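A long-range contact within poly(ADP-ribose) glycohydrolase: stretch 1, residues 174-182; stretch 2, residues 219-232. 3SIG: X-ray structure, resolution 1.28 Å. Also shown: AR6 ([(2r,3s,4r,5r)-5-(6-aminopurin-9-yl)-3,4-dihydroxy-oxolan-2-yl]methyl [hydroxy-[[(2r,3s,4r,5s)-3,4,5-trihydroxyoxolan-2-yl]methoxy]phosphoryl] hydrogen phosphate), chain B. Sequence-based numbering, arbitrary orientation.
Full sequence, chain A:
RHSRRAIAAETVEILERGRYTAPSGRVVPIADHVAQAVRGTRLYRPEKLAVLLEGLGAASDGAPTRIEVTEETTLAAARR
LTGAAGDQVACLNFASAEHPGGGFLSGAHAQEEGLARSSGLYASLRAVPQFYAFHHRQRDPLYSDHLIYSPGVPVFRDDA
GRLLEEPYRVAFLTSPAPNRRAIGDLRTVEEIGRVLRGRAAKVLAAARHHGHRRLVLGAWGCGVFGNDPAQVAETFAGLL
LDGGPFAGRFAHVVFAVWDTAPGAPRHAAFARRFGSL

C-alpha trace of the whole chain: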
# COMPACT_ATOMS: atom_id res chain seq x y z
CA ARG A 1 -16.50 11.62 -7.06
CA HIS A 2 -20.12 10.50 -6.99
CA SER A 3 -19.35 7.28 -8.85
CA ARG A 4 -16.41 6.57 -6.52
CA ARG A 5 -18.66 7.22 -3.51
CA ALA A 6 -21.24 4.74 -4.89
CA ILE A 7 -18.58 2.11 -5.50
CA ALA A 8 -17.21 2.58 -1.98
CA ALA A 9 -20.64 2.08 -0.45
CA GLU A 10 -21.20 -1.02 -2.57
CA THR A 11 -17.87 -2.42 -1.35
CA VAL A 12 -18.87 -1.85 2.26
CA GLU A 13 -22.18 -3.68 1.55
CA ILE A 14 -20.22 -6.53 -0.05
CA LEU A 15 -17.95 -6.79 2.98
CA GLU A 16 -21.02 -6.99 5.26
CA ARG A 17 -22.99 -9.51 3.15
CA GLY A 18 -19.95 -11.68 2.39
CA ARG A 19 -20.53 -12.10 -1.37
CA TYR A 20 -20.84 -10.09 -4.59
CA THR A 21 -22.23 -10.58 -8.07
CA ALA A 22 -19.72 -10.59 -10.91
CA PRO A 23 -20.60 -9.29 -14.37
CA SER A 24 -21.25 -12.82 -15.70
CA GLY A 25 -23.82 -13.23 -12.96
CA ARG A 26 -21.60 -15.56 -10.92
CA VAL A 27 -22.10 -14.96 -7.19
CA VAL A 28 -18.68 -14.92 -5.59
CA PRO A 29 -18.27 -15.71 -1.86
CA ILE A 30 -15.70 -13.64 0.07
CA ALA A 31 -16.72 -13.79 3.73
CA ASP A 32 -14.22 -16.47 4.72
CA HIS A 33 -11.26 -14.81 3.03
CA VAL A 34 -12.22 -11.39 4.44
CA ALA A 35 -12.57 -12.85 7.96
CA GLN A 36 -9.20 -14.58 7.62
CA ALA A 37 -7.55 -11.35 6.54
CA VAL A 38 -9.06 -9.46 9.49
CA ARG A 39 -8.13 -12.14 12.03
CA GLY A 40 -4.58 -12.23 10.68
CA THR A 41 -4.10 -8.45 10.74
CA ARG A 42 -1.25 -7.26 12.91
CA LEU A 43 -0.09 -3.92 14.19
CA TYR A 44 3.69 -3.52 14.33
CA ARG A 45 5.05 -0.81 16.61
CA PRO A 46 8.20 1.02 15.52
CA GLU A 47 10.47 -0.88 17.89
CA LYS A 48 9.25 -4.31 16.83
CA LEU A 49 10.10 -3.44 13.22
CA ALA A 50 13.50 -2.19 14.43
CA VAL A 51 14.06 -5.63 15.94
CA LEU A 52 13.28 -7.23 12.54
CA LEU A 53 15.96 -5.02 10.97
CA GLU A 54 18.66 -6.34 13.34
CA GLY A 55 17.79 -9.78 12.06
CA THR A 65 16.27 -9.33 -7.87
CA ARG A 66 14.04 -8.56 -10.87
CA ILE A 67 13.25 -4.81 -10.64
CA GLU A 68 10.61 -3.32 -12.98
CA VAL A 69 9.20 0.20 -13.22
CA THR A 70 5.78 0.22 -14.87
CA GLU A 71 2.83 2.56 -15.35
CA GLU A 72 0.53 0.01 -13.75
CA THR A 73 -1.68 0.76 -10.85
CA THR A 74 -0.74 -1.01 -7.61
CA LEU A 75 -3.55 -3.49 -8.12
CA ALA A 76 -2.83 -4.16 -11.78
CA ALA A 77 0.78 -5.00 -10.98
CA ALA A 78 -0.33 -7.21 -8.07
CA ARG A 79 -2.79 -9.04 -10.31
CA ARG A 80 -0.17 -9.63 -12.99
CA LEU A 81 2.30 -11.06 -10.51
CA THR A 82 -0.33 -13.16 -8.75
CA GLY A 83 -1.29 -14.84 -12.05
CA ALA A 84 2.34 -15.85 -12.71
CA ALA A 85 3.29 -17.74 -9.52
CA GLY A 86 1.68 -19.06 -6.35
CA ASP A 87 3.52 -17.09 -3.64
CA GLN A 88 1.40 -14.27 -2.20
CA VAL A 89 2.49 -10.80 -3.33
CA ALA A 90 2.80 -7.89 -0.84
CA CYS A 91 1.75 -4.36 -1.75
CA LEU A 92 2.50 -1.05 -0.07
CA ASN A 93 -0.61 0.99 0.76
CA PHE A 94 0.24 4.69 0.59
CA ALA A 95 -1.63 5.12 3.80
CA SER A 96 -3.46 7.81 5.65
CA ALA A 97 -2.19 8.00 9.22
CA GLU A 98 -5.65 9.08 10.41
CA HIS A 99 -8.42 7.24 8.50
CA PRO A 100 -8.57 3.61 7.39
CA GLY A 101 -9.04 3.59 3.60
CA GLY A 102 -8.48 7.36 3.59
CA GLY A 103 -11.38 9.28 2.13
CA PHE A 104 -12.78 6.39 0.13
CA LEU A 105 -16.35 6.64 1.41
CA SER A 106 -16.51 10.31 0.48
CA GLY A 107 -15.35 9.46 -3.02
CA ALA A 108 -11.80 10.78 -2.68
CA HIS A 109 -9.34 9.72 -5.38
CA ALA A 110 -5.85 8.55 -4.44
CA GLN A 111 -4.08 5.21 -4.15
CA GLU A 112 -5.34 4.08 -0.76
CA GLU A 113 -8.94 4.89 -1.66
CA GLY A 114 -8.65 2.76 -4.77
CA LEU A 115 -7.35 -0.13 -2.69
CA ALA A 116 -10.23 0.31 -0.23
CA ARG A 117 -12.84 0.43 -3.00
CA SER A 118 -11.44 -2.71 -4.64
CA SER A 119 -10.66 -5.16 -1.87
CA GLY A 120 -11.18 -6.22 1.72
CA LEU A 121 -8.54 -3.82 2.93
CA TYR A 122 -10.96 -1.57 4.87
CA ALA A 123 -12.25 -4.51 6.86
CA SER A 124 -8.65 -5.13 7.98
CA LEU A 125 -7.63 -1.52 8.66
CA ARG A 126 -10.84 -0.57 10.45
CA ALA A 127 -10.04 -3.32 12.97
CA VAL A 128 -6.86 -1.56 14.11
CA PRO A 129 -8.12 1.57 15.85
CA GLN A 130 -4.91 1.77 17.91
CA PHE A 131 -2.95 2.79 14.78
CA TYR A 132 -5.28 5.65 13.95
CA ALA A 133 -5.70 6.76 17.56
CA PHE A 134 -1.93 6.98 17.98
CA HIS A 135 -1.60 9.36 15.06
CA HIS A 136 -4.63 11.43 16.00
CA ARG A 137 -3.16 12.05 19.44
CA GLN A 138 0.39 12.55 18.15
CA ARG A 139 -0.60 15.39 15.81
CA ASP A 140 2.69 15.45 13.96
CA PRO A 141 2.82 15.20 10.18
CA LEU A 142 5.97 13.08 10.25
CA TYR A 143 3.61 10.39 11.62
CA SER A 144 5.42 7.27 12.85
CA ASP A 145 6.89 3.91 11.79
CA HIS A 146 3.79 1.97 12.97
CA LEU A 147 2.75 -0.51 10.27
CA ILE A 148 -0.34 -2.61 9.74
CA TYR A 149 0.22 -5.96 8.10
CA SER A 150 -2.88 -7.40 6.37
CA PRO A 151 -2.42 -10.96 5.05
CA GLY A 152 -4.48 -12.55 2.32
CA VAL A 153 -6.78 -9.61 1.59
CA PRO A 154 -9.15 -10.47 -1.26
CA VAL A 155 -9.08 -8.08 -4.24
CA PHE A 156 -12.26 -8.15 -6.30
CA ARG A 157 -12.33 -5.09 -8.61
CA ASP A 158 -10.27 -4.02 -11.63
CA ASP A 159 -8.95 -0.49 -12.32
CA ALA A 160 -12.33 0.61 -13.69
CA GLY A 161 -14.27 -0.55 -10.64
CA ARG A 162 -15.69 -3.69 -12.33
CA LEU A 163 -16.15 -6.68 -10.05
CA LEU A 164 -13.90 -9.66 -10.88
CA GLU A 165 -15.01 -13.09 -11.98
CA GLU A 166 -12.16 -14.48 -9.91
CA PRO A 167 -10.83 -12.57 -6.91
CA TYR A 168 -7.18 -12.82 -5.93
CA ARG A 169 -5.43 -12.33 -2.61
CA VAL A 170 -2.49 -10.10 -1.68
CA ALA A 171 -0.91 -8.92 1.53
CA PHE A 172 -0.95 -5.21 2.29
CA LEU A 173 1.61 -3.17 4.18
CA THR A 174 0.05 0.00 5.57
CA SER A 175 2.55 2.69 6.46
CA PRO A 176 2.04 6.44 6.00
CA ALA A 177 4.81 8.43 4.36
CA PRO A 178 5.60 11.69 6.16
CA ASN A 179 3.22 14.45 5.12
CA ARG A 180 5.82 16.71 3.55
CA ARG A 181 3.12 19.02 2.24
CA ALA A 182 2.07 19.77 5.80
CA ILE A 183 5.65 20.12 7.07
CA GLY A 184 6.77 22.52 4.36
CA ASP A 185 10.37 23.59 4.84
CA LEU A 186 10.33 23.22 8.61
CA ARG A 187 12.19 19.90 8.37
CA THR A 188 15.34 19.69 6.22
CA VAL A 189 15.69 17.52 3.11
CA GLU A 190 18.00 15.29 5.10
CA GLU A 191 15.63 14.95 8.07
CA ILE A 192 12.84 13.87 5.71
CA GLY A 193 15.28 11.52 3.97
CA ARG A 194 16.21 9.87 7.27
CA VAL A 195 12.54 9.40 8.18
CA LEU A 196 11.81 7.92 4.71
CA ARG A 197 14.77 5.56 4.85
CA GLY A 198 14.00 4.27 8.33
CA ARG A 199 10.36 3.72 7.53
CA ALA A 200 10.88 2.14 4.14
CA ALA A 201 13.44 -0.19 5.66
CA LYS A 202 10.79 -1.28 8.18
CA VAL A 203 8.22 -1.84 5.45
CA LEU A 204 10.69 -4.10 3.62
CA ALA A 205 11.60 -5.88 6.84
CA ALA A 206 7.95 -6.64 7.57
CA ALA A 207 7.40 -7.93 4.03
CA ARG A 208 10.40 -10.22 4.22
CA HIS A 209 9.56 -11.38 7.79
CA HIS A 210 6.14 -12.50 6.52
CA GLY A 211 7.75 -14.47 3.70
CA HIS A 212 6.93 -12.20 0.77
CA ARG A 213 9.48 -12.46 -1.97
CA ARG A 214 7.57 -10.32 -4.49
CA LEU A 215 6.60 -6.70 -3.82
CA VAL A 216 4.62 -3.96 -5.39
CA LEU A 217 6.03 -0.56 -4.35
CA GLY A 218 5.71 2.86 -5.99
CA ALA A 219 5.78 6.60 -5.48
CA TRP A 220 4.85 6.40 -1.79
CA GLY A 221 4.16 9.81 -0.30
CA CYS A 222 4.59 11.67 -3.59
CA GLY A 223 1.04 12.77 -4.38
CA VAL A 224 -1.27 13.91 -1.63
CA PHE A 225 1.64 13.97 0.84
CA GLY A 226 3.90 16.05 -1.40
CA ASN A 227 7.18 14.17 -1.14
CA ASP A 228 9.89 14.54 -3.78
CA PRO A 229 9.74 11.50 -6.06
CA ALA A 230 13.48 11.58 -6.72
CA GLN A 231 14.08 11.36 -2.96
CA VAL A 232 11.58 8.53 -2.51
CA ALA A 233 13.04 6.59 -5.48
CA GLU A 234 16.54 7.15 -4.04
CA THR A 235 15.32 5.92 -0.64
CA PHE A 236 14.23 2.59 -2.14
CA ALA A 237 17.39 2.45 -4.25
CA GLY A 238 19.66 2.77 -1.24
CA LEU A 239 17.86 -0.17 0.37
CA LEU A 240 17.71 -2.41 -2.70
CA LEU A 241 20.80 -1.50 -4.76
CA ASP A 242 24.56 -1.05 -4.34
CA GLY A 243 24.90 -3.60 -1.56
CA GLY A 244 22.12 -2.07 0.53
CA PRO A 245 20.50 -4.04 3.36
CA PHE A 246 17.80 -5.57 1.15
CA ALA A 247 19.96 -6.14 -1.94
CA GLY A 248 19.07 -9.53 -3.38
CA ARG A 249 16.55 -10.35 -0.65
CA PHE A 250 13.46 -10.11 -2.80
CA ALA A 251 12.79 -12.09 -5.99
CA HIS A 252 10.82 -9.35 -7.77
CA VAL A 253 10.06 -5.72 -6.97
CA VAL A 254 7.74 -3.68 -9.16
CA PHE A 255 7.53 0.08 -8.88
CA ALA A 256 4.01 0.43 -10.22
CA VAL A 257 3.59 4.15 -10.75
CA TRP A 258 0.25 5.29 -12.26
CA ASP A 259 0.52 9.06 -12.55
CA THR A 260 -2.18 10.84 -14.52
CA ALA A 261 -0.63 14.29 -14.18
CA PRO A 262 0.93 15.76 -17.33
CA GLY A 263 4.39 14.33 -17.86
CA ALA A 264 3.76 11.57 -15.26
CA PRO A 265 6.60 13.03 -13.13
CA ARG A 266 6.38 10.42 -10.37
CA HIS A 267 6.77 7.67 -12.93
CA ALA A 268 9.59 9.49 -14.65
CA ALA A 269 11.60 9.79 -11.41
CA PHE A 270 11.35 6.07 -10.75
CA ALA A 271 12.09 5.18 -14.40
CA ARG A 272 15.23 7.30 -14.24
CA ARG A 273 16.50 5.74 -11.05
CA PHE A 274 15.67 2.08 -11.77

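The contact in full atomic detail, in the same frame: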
# COMPACT_ATOMS: atom_id res chain seq x y z
N THR A 174 0.64 -1.32 5.40
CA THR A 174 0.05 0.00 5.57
C THR A 174 0.95 0.84 6.44
O THR A 174 1.09 0.58 7.64
CB THR A 174 -1.39 -0.14 6.15
OG1 THR A 174 -2.21 -0.67 5.11
CG2 THR A 174 -2.02 1.13 6.62
N SER A 175 1.59 1.82 5.81
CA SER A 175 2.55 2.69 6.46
C SER A 175 2.42 4.06 5.82
O SER A 175 2.54 4.16 4.60
CB SER A 175 3.97 2.15 6.19
OG SER A 175 4.99 3.07 6.57
N PRO A 176 2.17 5.12 6.61
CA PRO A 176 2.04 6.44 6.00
C PRO A 176 3.40 7.09 5.79
O PRO A 176 4.24 7.12 6.69
CB PRO A 176 1.27 7.23 7.06
CG PRO A 176 1.72 6.62 8.35
CD PRO A 176 1.96 5.16 8.06
N ALA A 177 3.63 7.61 4.60
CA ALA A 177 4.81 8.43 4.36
C ALA A 177 4.63 9.71 5.18
O ALA A 177 3.51 10.13 5.47
CB ALA A 177 4.95 8.76 2.88
N PRO A 178 5.74 10.38 5.52
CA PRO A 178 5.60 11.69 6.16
C PRO A 178 4.82 12.63 5.26
O PRO A 178 4.96 12.62 4.03
CB PRO A 178 7.04 12.14 6.35
CG PRO A 178 7.84 11.36 5.37
CD PRO A 178 7.15 10.03 5.28
N ASN A 179 3.99 13.47 5.85
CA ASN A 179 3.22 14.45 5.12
C ASN A 179 4.08 15.70 4.90
O ASN A 179 4.02 16.70 5.64
CB ASN A 179 1.96 14.79 5.90
CG ASN A 179 0.93 15.53 5.08
OD1 ASN A 179 1.26 16.23 4.13
ND2 ASN A 179 -0.33 15.31 5.41
N ARG A 180 4.90 15.62 3.87
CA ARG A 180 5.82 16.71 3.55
C ARG A 180 5.09 17.99 3.19
O ARG A 180 5.58 19.10 3.43
CB ARG A 180 6.77 16.29 2.43
CG ARG A 180 7.89 17.31 2.23
CD ARG A 180 8.88 16.93 1.17
NE ARG A 180 9.85 18.01 0.99
CZ ARG A 180 10.97 18.14 1.69
NH1 ARG A 180 11.29 17.26 2.62
NH2 ARG A 180 11.80 19.16 1.46
N ARG A 181 3.91 17.86 2.60
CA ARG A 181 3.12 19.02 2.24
C ARG A 181 2.77 19.82 3.49
O ARG A 181 2.85 21.05 3.51
CB ARG A 181 1.88 18.57 1.50
CG ARG A 181 1.05 19.70 0.94
CD ARG A 181 -0.13 19.17 0.12
NE ARG A 181 0.30 18.29 -0.97
CZ ARG A 181 0.57 18.69 -2.21
NH1 ARG A 181 0.47 19.97 -2.54
NH2 ARG A 181 0.95 17.81 -3.12
N ALA A 182 2.42 19.11 4.56
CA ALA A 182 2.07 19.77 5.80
C ALA A 182 3.27 20.34 6.58
O ALA A 182 3.16 21.33 7.29
CB ALA A 182 1.29 18.82 6.67
N ALA A 219 5.46 5.23 -5.84
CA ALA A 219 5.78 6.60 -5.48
C ALA A 219 5.10 7.05 -4.19
O ALA A 219 4.40 8.04 -4.11
CB ALA A 219 5.42 7.53 -6.63
N TRP A 220 5.33 6.25 -3.16
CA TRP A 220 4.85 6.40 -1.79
C TRP A 220 5.07 7.82 -1.32
O TRP A 220 6.19 8.35 -1.41
CB TRP A 220 5.66 5.46 -0.93
CG TRP A 220 5.34 5.37 0.52
CD1 TRP A 220 4.12 5.24 1.13
CD2 TRP A 220 6.32 5.30 1.54
NE1 TRP A 220 4.29 5.10 2.48
CE2 TRP A 220 5.64 5.11 2.75
CE3 TRP A 220 7.73 5.37 1.54
CZ2 TRP A 220 6.30 5.02 3.97
CZ3 TRP A 220 8.39 5.28 2.76
CH2 TRP A 220 7.68 5.12 3.95
N GLY A 221 4.02 8.49 -0.87
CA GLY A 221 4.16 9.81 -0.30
C GLY A 221 4.23 10.95 -1.30
O GLY A 221 4.31 12.10 -0.86
N CYS A 222 4.22 10.67 -2.59
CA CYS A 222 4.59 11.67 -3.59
C CYS A 222 3.44 12.36 -4.29
O CYS A 222 3.69 13.10 -5.26
CB CYS A 222 5.52 11.06 -4.64
SG CYS A 222 7.09 10.46 -4.01
N GLY A 223 2.22 12.11 -3.83
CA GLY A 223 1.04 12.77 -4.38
C GLY A 223 0.43 13.65 -3.33
O GLY A 223 0.90 14.78 -3.08
N VAL A 224 -0.59 13.14 -2.67
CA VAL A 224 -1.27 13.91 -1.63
C VAL A 224 -0.30 14.39 -0.57
O VAL A 224 -0.45 15.50 -0.06
CB VAL A 224 -2.40 13.07 -1.01
CG1 VAL A 224 -3.04 13.75 0.18
CG2 VAL A 224 -3.49 12.74 -2.08
N PHE A 225 0.68 13.57 -0.20
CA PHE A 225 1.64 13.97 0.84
C PHE A 225 2.86 14.78 0.37
O PHE A 225 3.66 15.20 1.18
CB PHE A 225 2.11 12.73 1.60
CG PHE A 225 1.09 12.15 2.57
CD1 PHE A 225 -0.12 12.78 2.83
CD2 PHE A 225 1.38 10.98 3.22
CE1 PHE A 225 -1.03 12.20 3.73
CE2 PHE A 225 0.50 10.42 4.13
CZ PHE A 225 -0.70 11.04 4.40
N GLY A 226 2.98 15.03 -0.92
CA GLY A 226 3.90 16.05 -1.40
C GLY A 226 5.38 15.76 -1.26
O GLY A 226 6.18 16.68 -1.28
N ASN A 227 5.76 14.50 -1.14
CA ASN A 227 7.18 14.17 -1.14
C ASN A 227 7.80 14.28 -2.53
O ASN A 227 7.12 14.23 -3.55
CB ASN A 227 7.44 12.76 -0.57
CG ASN A 227 7.31 12.72 0.94
OD1 ASN A 227 8.26 13.06 1.64
ND2 ASN A 227 6.14 12.39 1.45
N ASP A 228 9.12 14.45 -2.55
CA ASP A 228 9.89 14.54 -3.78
C ASP A 228 10.11 13.14 -4.37
O ASP A 228 10.73 12.28 -3.75
CB ASP A 228 11.24 15.17 -3.42
CG ASP A 228 12.18 15.29 -4.60
OD1 ASP A 228 11.87 14.82 -5.70
OD2 ASP A 228 13.28 15.85 -4.38
N PRO A 229 9.58 12.87 -5.58
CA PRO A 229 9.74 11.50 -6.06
C PRO A 229 11.19 11.06 -6.29
O PRO A 229 11.48 9.87 -6.17
CB PRO A 229 8.93 11.45 -7.36
CG PRO A 229 8.60 12.83 -7.68
CD PRO A 229 8.83 13.72 -6.51
N ALA A 230 12.07 11.97 -6.62
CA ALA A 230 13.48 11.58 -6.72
C ALA A 230 14.02 11.11 -5.37
O ALA A 230 14.76 10.13 -5.30
CB ALA A 230 14.35 12.73 -7.28
N GLN A 231 13.64 11.77 -4.29
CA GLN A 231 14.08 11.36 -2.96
C GLN A 231 13.45 10.03 -2.55
O GLN A 231 14.13 9.19 -1.97
CB GLN A 231 13.76 12.43 -1.91
CG GLN A 231 14.28 12.09 -0.53
CD GLN A 231 14.05 13.22 0.44
OE1 GLN A 231 12.97 13.82 0.49
NE2 GLN A 231 15.08 13.55 1.20
N VAL A 232 12.20 9.79 -2.90
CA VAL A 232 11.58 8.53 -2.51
C VAL A 232 12.17 7.38 -3.36
O VAL A 232 12.51 6.31 -2.82
CB VAL A 232 10.04 8.58 -2.60
CG1 VAL A 232 9.46 7.24 -2.27
CG2 VAL A 232 9.51 9.65 -1.62
N1 AR6 B . -1.33 2.92 -8.36
C2 AR6 B . -0.06 3.28 -8.48
N3 AR6 B . 0.43 4.55 -8.35
C4 AR6 B . -0.53 5.46 -8.06
C5 AR6 B . -1.92 5.12 -7.91
C6 AR6 B . -2.25 3.80 -8.07
N6 AR6 B . -3.58 3.40 -7.97
N7 AR6 B . -2.60 6.34 -7.58
C8 AR6 B . -1.71 7.28 -7.59
N9 AR6 B . -0.44 6.84 -7.86
PA AR6 B . -0.95 9.05 -3.34
PB AR6 B . 0.53 9.70 -0.84
C1' AR6 B . 0.84 7.54 -7.93
O1A AR6 B . -1.10 10.50 -3.60
O1B AR6 B . 1.31 8.73 0.02
C1D AR6 B . -4.67 9.24 0.37
O1D AR6 B . -5.80 10.05 0.53
C2' AR6 B . 0.73 9.01 -8.28
O2' AR6 B . 1.82 9.39 -9.06
O2A AR6 B . -2.20 8.20 -3.29
O2B AR6 B . 1.26 10.86 -1.44
C2D AR6 B . -4.40 8.59 1.67
O2D AR6 B . -5.47 8.01 2.32
C3' AR6 B . 0.80 9.65 -6.95
O3' AR6 B . 1.34 10.93 -7.00
O3A AR6 B . -0.08 8.83 -2.02
C3D AR6 B . -3.45 9.49 2.35
O3D AR6 B . -4.27 10.38 3.05
C4' AR6 B . 1.65 8.73 -6.12
O4' AR6 B . 1.56 7.46 -6.73
C4D AR6 B . -2.73 10.12 1.21
O4D AR6 B . -3.56 10.05 0.06
C5' AR6 B . 1.30 8.65 -4.64
O5' AR6 B . -0.06 8.31 -4.47
C5D AR6 B . -1.37 9.49 0.92
O5D AR6 B . -0.72 10.27 -0.07
O HOH W 1 -1.24 16.56 2.34

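Arg181 makes three of the five hydrogen bonds between the stretches, reaching over the turn from Gly223 to Gly226 and satisfying three backbone carbonyls there. Its NE donates to Val224 O (3.0 Å) and its NH2 to Gly223 O (3.0 Å), both oxygens lying at the edge of the guanidinium, near its plane, where the N-H bonds point. Its backbone N donates to Phe225 O (3.0 Å). Arginine suits this place because one planar group offers several donors to a turn that presents Gly223 O and Val224 O close enough together for one guanidinium to reach both.

Asn227 performs a similar service deeper in the contact. Its ND2 donates to Pro178 O (2.8 Å) across the interface and to Gly221 O (3.0 Å) within its own loop, so one amide group ties the two stretches together. Farther along, Trp220 NE1 donates to Ser175 O (2.9 Å), giving the indole's one polar atom a partner in a buried setting. Asn179 OD1 caps the helix that begins at Arg180 by accepting from Ala182 N (3.1 Å); water 1 also donates to this oxygen and to Val224 O, bridging the stretches.

The backbones run close together from Ala177 to Arg181, with Ala177 CA 4.9 Å from Gly221 CA, Asn179 CA 4.6 Å from Phe225 CA and Arg181 CA 4.8 Å from Gly226 CA. Packing fills the space between these bonds. Ala177 CB sits over the Trp220 five-membered ring, 3.7 Å from its centroid, a CH-pi contact, and lies 3.4 Å from Gly221 CA. A CB on Gly221 would clash with that methyl, and the positive phi there also favours glycine. Phe225 is sandwiched: Asn179 CB covers one ring face and AR6 C4D the opposite one, while Pro176 CB approaches the edge, 4.4 Å from Phe225 CE2.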